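Ribosome inactivating type 1 protein (Iris hollandica, PDB 3MVG) belongs to the type 1 ribosome-inactivating proteins, single-chain plant proteins named for their action against ribosomes. Local coordinates at residues 213-218 against 232-237; 31-36 against 207-212. One frame throughout, in Å; residues are numbered along the deposited sequence.

Contact 2 brings the tight hairpin turn at 31-36 against the C-terminal part of helix 201-210, 171 residues later. Contact 1 follows in series: it joins the base of the hairpin formed by strands 215-223 and 229-234, where the second strand passes into helix 235-240. Their centres lie about 9 Å apart on the same side of the chain's centre. Helix 201-210 and strand 215-223 follow each other in the chain, joined by a short loop, and Glu207 OE1 meets Gln218 N at 3.0 Å, probably as a hydrogen bond. An early turn, a late helix and the hairpin thus pack into one outlying region, and both contacts also touch the second subunit.

Contact 1. Residues 213-218 against 232-237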
loop_
_atom_site.group_PDB
_atom_site.type_symbol
_atom_site.label_atom_id
_atom_site.label_comp_id
_atom_site.label_asym_id
_atom_site.label_seq_id
_atom_site.Cartn_x
_atom_site.Cartn_y
_atom_site.Cartn_z
ATOM N N GLY A 213 -3.375 -26.496 1.516
ATOM C CA GLY A 213 -3.742 -25.850 2.769
ATOM C C GLY A 213 -3.102 -24.477 2.895
ATOM O O GLY A 213 -2.758 -24.045 3.994
ATOM N N GLY A 214 -2.932 -23.801 1.756
ATOM C CA GLY A 214 -2.299 -22.485 1.713
ATOM C C GLY A 214 -0.780 -22.488 1.765
ATOM O O GLY A 214 -0.159 -21.443 1.584
ATOM N N ARG A 215 -0.172 -23.649 2.004
ATOM C CA ARG A 215 1.287 -23.743 2.121
ATOM C C ARG A 215 1.934 -24.023 0.773
ATOM O O ARG A 215 1.498 -24.907 0.034
ATOM C CB ARG A 215 1.698 -24.830 3.127
ATOM C CG ARG A 215 1.213 -24.610 4.571
ATOM C CD ARG A 215 1.923 -23.450 5.266
ATOM N NE ARG A 215 3.369 -23.658 5.373
ATOM C CZ ARG A 215 4.238 -22.739 5.791
ATOM N NH1 ARG A 215 3.824 -21.528 6.150
ATOM N NH2 ARG A 215 5.529 -23.035 5.847
ATOM N N PHE A 216 2.981 -23.270 0.452
ATOM C CA PHE A 216 3.700 -23.456 -0.808
ATOM C C PHE A 216 4.425 -24.798 -0.838
ATOM O O PHE A 216 5.070 -25.186 0.141
ATOM C CB PHE A 216 4.759 -22.364 -0.981
ATOM C CG PHE A 216 4.230 -21.024 -1.439
ATOM C CD1 PHE A 216 2.863 -20.765 -1.557
ATOM C CD2 PHE A 216 5.131 -20.000 -1.722
ATOM C CE1 PHE A 216 2.414 -19.505 -1.982
ATOM C CE2 PHE A 216 4.694 -18.749 -2.142
ATOM C CZ PHE A 216 3.340 -18.500 -2.272
ATOM N N LEU A 217 4.352 -25.482 -1.971
ATOM C CA LEU A 217 5.170 -26.676 -2.192
ATOM C C LEU A 217 6.655 -26.316 -2.241
ATOM O O LEU A 217 7.503 -27.071 -1.753
ATOM C CB LEU A 217 4.756 -27.390 -3.478
ATOM C CG LEU A 217 3.294 -27.814 -3.668
ATOM C CD1 LEU A 217 3.132 -28.493 -5.022
ATOM C CD2 LEU A 217 2.791 -28.719 -2.542
ATOM N N GLN A 218 6.962 -25.164 -2.833
ATOM C CA GLN A 218 8.330 -24.674 -2.944
ATOM C C GLN A 218 8.398 -23.225 -2.464
ATOM O O GLN A 218 8.033 -22.302 -3.203
ATOM C CB GLN A 218 8.836 -24.788 -4.387
ATOM C CG GLN A 218 8.994 -26.215 -4.901
ATOM C CD GLN A 218 10.011 -27.035 -4.115
ATOM O OE1 GLN A 218 11.034 -26.516 -3.654
ATOM N NE2 GLN A 218 9.735 -28.327 -3.970
ATOM N N ILE A 232 9.038 -16.479 1.229
ATOM C CA ILE A 232 7.578 -16.539 1.152
ATOM C C ILE A 232 7.166 -18.007 1.066
ATOM O O ILE A 232 7.506 -18.689 0.107
ATOM C CB ILE A 232 7.045 -15.768 -0.089
ATOM C CG1 ILE A 232 7.693 -14.377 -0.215
ATOM C CG2 ILE A 232 5.513 -15.699 -0.073
ATOM C CD1 ILE A 232 7.497 -13.446 0.973
ATOM N N SER A 233 6.419 -18.475 2.066
ATOM C CA SER A 233 6.135 -19.905 2.213
ATOM C C SER A 233 4.655 -20.251 2.142
ATOM O O SER A 233 4.285 -21.422 2.183
ATOM C CB SER A 233 6.696 -20.421 3.539
ATOM O OG SER A 233 8.100 -20.288 3.569
ATOM N N ASP A 234 3.795 -19.245 2.047
ATOM C CA ASP A 234 2.359 -19.504 2.020
ATOM C C ASP A 234 1.595 -18.429 1.254
ATOM O O ASP A 234 2.132 -17.340 0.986
ATOM C CB ASP A 234 1.794 -19.715 3.437
ATOM C CG ASP A 234 2.010 -18.529 4.337
ATOM O OD1 ASP A 234 2.759 -18.656 5.326
ATOM O OD2 ASP A 234 1.439 -17.461 4.067
ATOM N N VAL A 235 0.353 -18.738 0.901
ATOM C CA VAL A 235 -0.466 -17.831 0.110
ATOM C C VAL A 235 -0.736 -16.515 0.827
ATOM O O VAL A 235 -0.668 -15.445 0.216
ATOM C CB VAL A 235 -1.807 -18.462 -0.264
ATOM C CG1 VAL A 235 -2.618 -17.463 -1.045
ATOM C CG2 VAL A 235 -1.585 -19.726 -1.065
ATOM N N GLU A 236 -1.035 -16.587 2.121
ATOM C CA GLU A 236 -1.365 -15.389 2.879
ATOM C C GLU A 236 -0.201 -14.402 2.845
ATOM O O GLU A 236 -0.416 -13.209 2.642
ATOM C CB GLU A 236 -1.801 -15.723 4.306
ATOM C CG GLU A 236 -2.175 -14.494 5.127
ATOM C CD GLU A 236 -0.987 -13.910 5.872
ATOM O OE1 GLU A 236 -0.338 -14.655 6.632
ATOM O OE2 GLU A 236 -0.697 -12.707 5.708
ATOM N N LYS A 237 1.024 -14.894 3.005
ATOM C CA LYS A 237 2.189 -14.020 2.944
ATOM C C LYS A 237 2.356 -13.409 1.547
ATOM O O LYS A 237 2.661 -12.225 1.413
ATOM C CB LYS A 237 3.467 -14.749 3.382
ATOM C CG LYS A 237 4.671 -13.830 3.493
ATOM C CD LYS A 237 5.734 -14.361 4.425
ATOM C CE LYS A 237 6.839 -13.339 4.613
ATOM N NZ LYS A 237 8.001 -13.892 5.362
HETATM O O HOH W 1 5.513 -23.969 2.499
#
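Arg215 and Asp234 face each other as a non-hydrogen-bonded antiparallel pair, framed by two backbone bonds: Val235 N to Gly214 O at 2.8 Å and Phe216 N to Ser233 O, also 2.8 Å. Ser233 O is used more than once. Phe216 N approaches it from above the carbonyl plane, a water donates to it while also donating to Phe216 O, and the guanidinium of Arg215 lies over it, with Ser233 O 3.8 Å from the plane and over its centre. The Arg215 chain is bent at chi2 (-70°, placing CD) and chi3 (-61°, placing NE). NH1 of Arg215 forms a salt bridge with Asp234 OD1 at 3.2 Å, the two flat groups turned 45° apart. Asp234 is the N-cap of helix 235-240, and its OD2 accepts the capping bond from Lys237 N at 2.8 Å. Phe216 covers the backbone from the buried side: Asp234 N lies 3.9 Å above the plane of the ring, over its centre, and Phe216 CE2 meets Ile232 CG2 at 3.8 Å, the two side chains lying side by side. Phe216 also touches Val208 of helix 201-210 and Ala238. Asp234 thus divides its oxygens between a strand partner and a helix start, and the nearby arginine and helix end would both be expected to favour its charged form.

Contact 2. Residues 31-36 against 207-212; sequences TSVHDI and EVQRAE
His34 slides its imidazole past Val208 in the opposite direction, CD2 lying 4.0 Å from Val208 CG1 and 3.5 Å from Val208 O, which sits at the edge of the ring near its plane. With CG beside the backbone N (chi1 -64°), the ring leaves a type I' turn spanning Val33 to Ile36, a two-residue hairpin closed by Val33 N to Ile36 O and Ile36 N to Val33 O. A water lies in the plane of the imidazole and is hydrogen-bonded to His34 NE2 at 2.7 Å. It also lies 2.9 Å from Val208 O and the same distance from Ala211 O. Beside the imidazole, the rest of the contact is apolar. Val33 CG1 touches the CG1 branch of Val208, anti to its backbone N (chi1 168°), at 4.2 Å, and approaches Gln209 CG to 4.3 Å. Ile36 CD1 reaches the same Val208 CG1 at 4.4 Å. The amide of Gln209 is engaged by the backbone of Leu248, Ser205 and Trp250. Val235 of helix 235-240 packs against both His34 and Val208, while Asp35 forms a salt bridge with Arg184 of the second subunit. No direct hydrogen bond crosses between 31-36 and 207-212: apolar contacts centred on Val208 CG1, the edge of the imidazole and a shared water join them, the water giving the imidazole nitrogen a polar partner near the C-terminal part of helix 201-210.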
loop_
_atom_site.group_PDB
_atom_site.type_symbol
_atom_site.label_atom_id
_atom_site.label_comp_id
_atom_site.label_asym_id
_atom_site.label_seq_id
_atom_site.Cartn_x
_atom_site.Cartn_y
_atom_site.Cartn_z
ATOM N N THR A 31 -12.261 -15.491 -12.098
ATOM C CA THR A 31 -11.872 -16.565 -11.184
ATOM C C THR A 31 -10.935 -16.012 -10.113
ATOM O O THR A 31 -10.043 -15.204 -10.398
ATOM C CB THR A 31 -11.217 -17.735 -11.942
ATOM O OG1 THR A 31 -12.163 -18.268 -12.877
ATOM C CG2 THR A 31 -10.768 -18.855 -10.999
ATOM N N SER A 32 -11.172 -16.452 -8.882
ATOM C CA SER A 32 -10.429 -16.039 -7.704
ATOM C C SER A 32 -9.717 -17.270 -7.157
ATOM O O SER A 32 -10.343 -18.329 -7.007
ATOM C CB SER A 32 -11.418 -15.512 -6.660
ATOM O OG SER A 32 -10.766 -15.021 -5.502
ATOM N N VAL A 33 -8.421 -17.154 -6.883
ATOM C CA VAL A 33 -7.667 -18.240 -6.240
ATOM C C VAL A 33 -7.021 -17.670 -4.980
ATOM O O VAL A 33 -6.200 -16.747 -5.058
ATOM C CB VAL A 33 -6.594 -18.854 -7.181
ATOM C CG1 VAL A 33 -5.817 -19.952 -6.466
ATOM C CG2 VAL A 33 -7.241 -19.421 -8.452
ATOM N N HIS A 34 -7.408 -18.198 -3.819
ATOM C CA HIS A 34 -6.959 -17.653 -2.527
ATOM C C HIS A 34 -7.118 -16.134 -2.449
ATOM O O HIS A 34 -6.240 -15.422 -1.949
ATOM C CB HIS A 34 -5.519 -18.057 -2.220
ATOM C CG HIS A 34 -5.336 -19.529 -2.042
ATOM N ND1 HIS A 34 -5.768 -20.193 -0.914
ATOM C CD2 HIS A 34 -4.773 -20.464 -2.843
ATOM C CE1 HIS A 34 -5.475 -21.478 -1.030
ATOM N NE2 HIS A 34 -4.876 -21.669 -2.191
ATOM N N ASP A 35 -8.246 -15.655 -2.971
ATOM C CA ASP A 35 -8.619 -14.235 -2.936
ATOM C C ASP A 35 -7.730 -13.326 -3.783
ATOM O O ASP A 35 -7.686 -12.110 -3.555
ATOM C CB ASP A 35 -8.781 -13.729 -1.498
ATOM C CG ASP A 35 -9.962 -14.360 -0.805
ATOM O OD1 ASP A 35 -10.959 -14.679 -1.490
ATOM O OD2 ASP A 35 -9.895 -14.545 0.421
ATOM N N ILE A 36 -7.034 -13.925 -4.747
ATOM C CA ILE A 36 -6.278 -13.191 -5.748
ATOM C C ILE A 36 -6.880 -13.515 -7.117
ATOM O O ILE A 36 -7.143 -14.685 -7.420
ATOM C CB ILE A 36 -4.777 -13.553 -5.730
ATOM C CG1 ILE A 36 -4.222 -13.499 -4.303
ATOM C CG2 ILE A 36 -3.992 -12.625 -6.659
ATOM C CD1 ILE A 36 -2.786 -13.937 -4.200
ATOM N N GLU A 207 3.076 -20.941 -7.364
ATOM C CA GLU A 207 3.046 -21.466 -6.001
ATOM C C GLU A 207 1.692 -21.236 -5.337
ATOM O O GLU A 207 1.188 -22.105 -4.624
ATOM C CB GLU A 207 4.180 -20.898 -5.145
ATOM C CG GLU A 207 5.592 -21.364 -5.553
ATOM C CD GLU A 207 5.751 -22.877 -5.586
ATOM O OE1 GLU A 207 5.265 -23.557 -4.656
ATOM O OE2 GLU A 207 6.374 -23.381 -6.540
ATOM N N VAL A 208 1.071 -20.087 -5.591
ATOM C CA VAL A 208 -0.268 -19.850 -5.057
ATOM C C VAL A 208 -1.266 -20.890 -5.590
ATOM O O VAL A 208 -2.085 -21.417 -4.827
ATOM C CB VAL A 208 -0.745 -18.399 -5.309
ATOM C CG1 VAL A 208 -2.242 -18.243 -5.013
ATOM C CG2 VAL A 208 0.066 -17.438 -4.477
ATOM N N GLN A 209 -1.179 -21.184 -6.883
ATOM C CA GLN A 209 -2.107 -22.128 -7.514
ATOM C C GLN A 209 -1.892 -23.585 -7.094
ATOM O O GLN A 209 -2.844 -24.366 -7.090
ATOM C CB GLN A 209 -2.103 -21.982 -9.037
ATOM C CG GLN A 209 -2.809 -20.713 -9.493
ATOM C CD GLN A 209 -2.446 -20.318 -10.897
ATOM O OE1 GLN A 209 -3.034 -20.795 -11.864
ATOM N NE2 GLN A 209 -1.464 -19.433 -11.021
ATOM N N ARG A 210 -0.663 -23.933 -6.722
ATOM C CA ARG A 210 -0.320 -25.312 -6.346
ATOM C C ARG A 210 -0.311 -25.531 -4.836
ATOM O O ARG A 210 -0.102 -26.662 -4.369
ATOM C CB ARG A 210 1.047 -25.690 -6.908
ATOM C CG ARG A 210 1.158 -25.612 -8.413
ATOM C CD ARG A 210 2.446 -26.252 -8.885
ATOM N NE ARG A 210 2.413 -27.703 -8.694
ATOM C CZ ARG A 210 3.282 -28.560 -9.225
ATOM N NH1 ARG A 210 4.275 -28.128 -9.993
ATOM N NH2 ARG A 210 3.154 -29.859 -8.989
ATOM N N ALA A 211 -0.536 -24.473 -4.063
ATOM C CA ALA A 211 -0.431 -24.555 -2.607
ATOM C C ALA A 211 -1.436 -25.543 -2.018
ATOM O O ALA A 211 -2.540 -25.707 -2.539
ATOM C CB ALA A 211 -0.611 -23.187 -1.986
ATOM N N GLU A 212 -1.024 -26.202 -0.938
ATOM C CA GLU A 212 -1.867 -27.169 -0.240
ATOM C C GLU A 212 -2.103 -26.671 1.168
ATOM O O GLU A 212 -1.154 -26.420 1.913
ATOM C CB GLU A 212 -1.211 -28.549 -0.241
ATOM C CG GLU A 212 -1.256 -29.203 -1.611
ATOM C CD GLU A 212 -0.550 -30.541 -1.671
ATOM O OE1 GLU A 212 -0.126 -31.051 -0.615
ATOM O OE2 GLU A 212 -0.422 -31.077 -2.786
HETATM O O HOH W 2 -3.858 -23.538 -3.917
#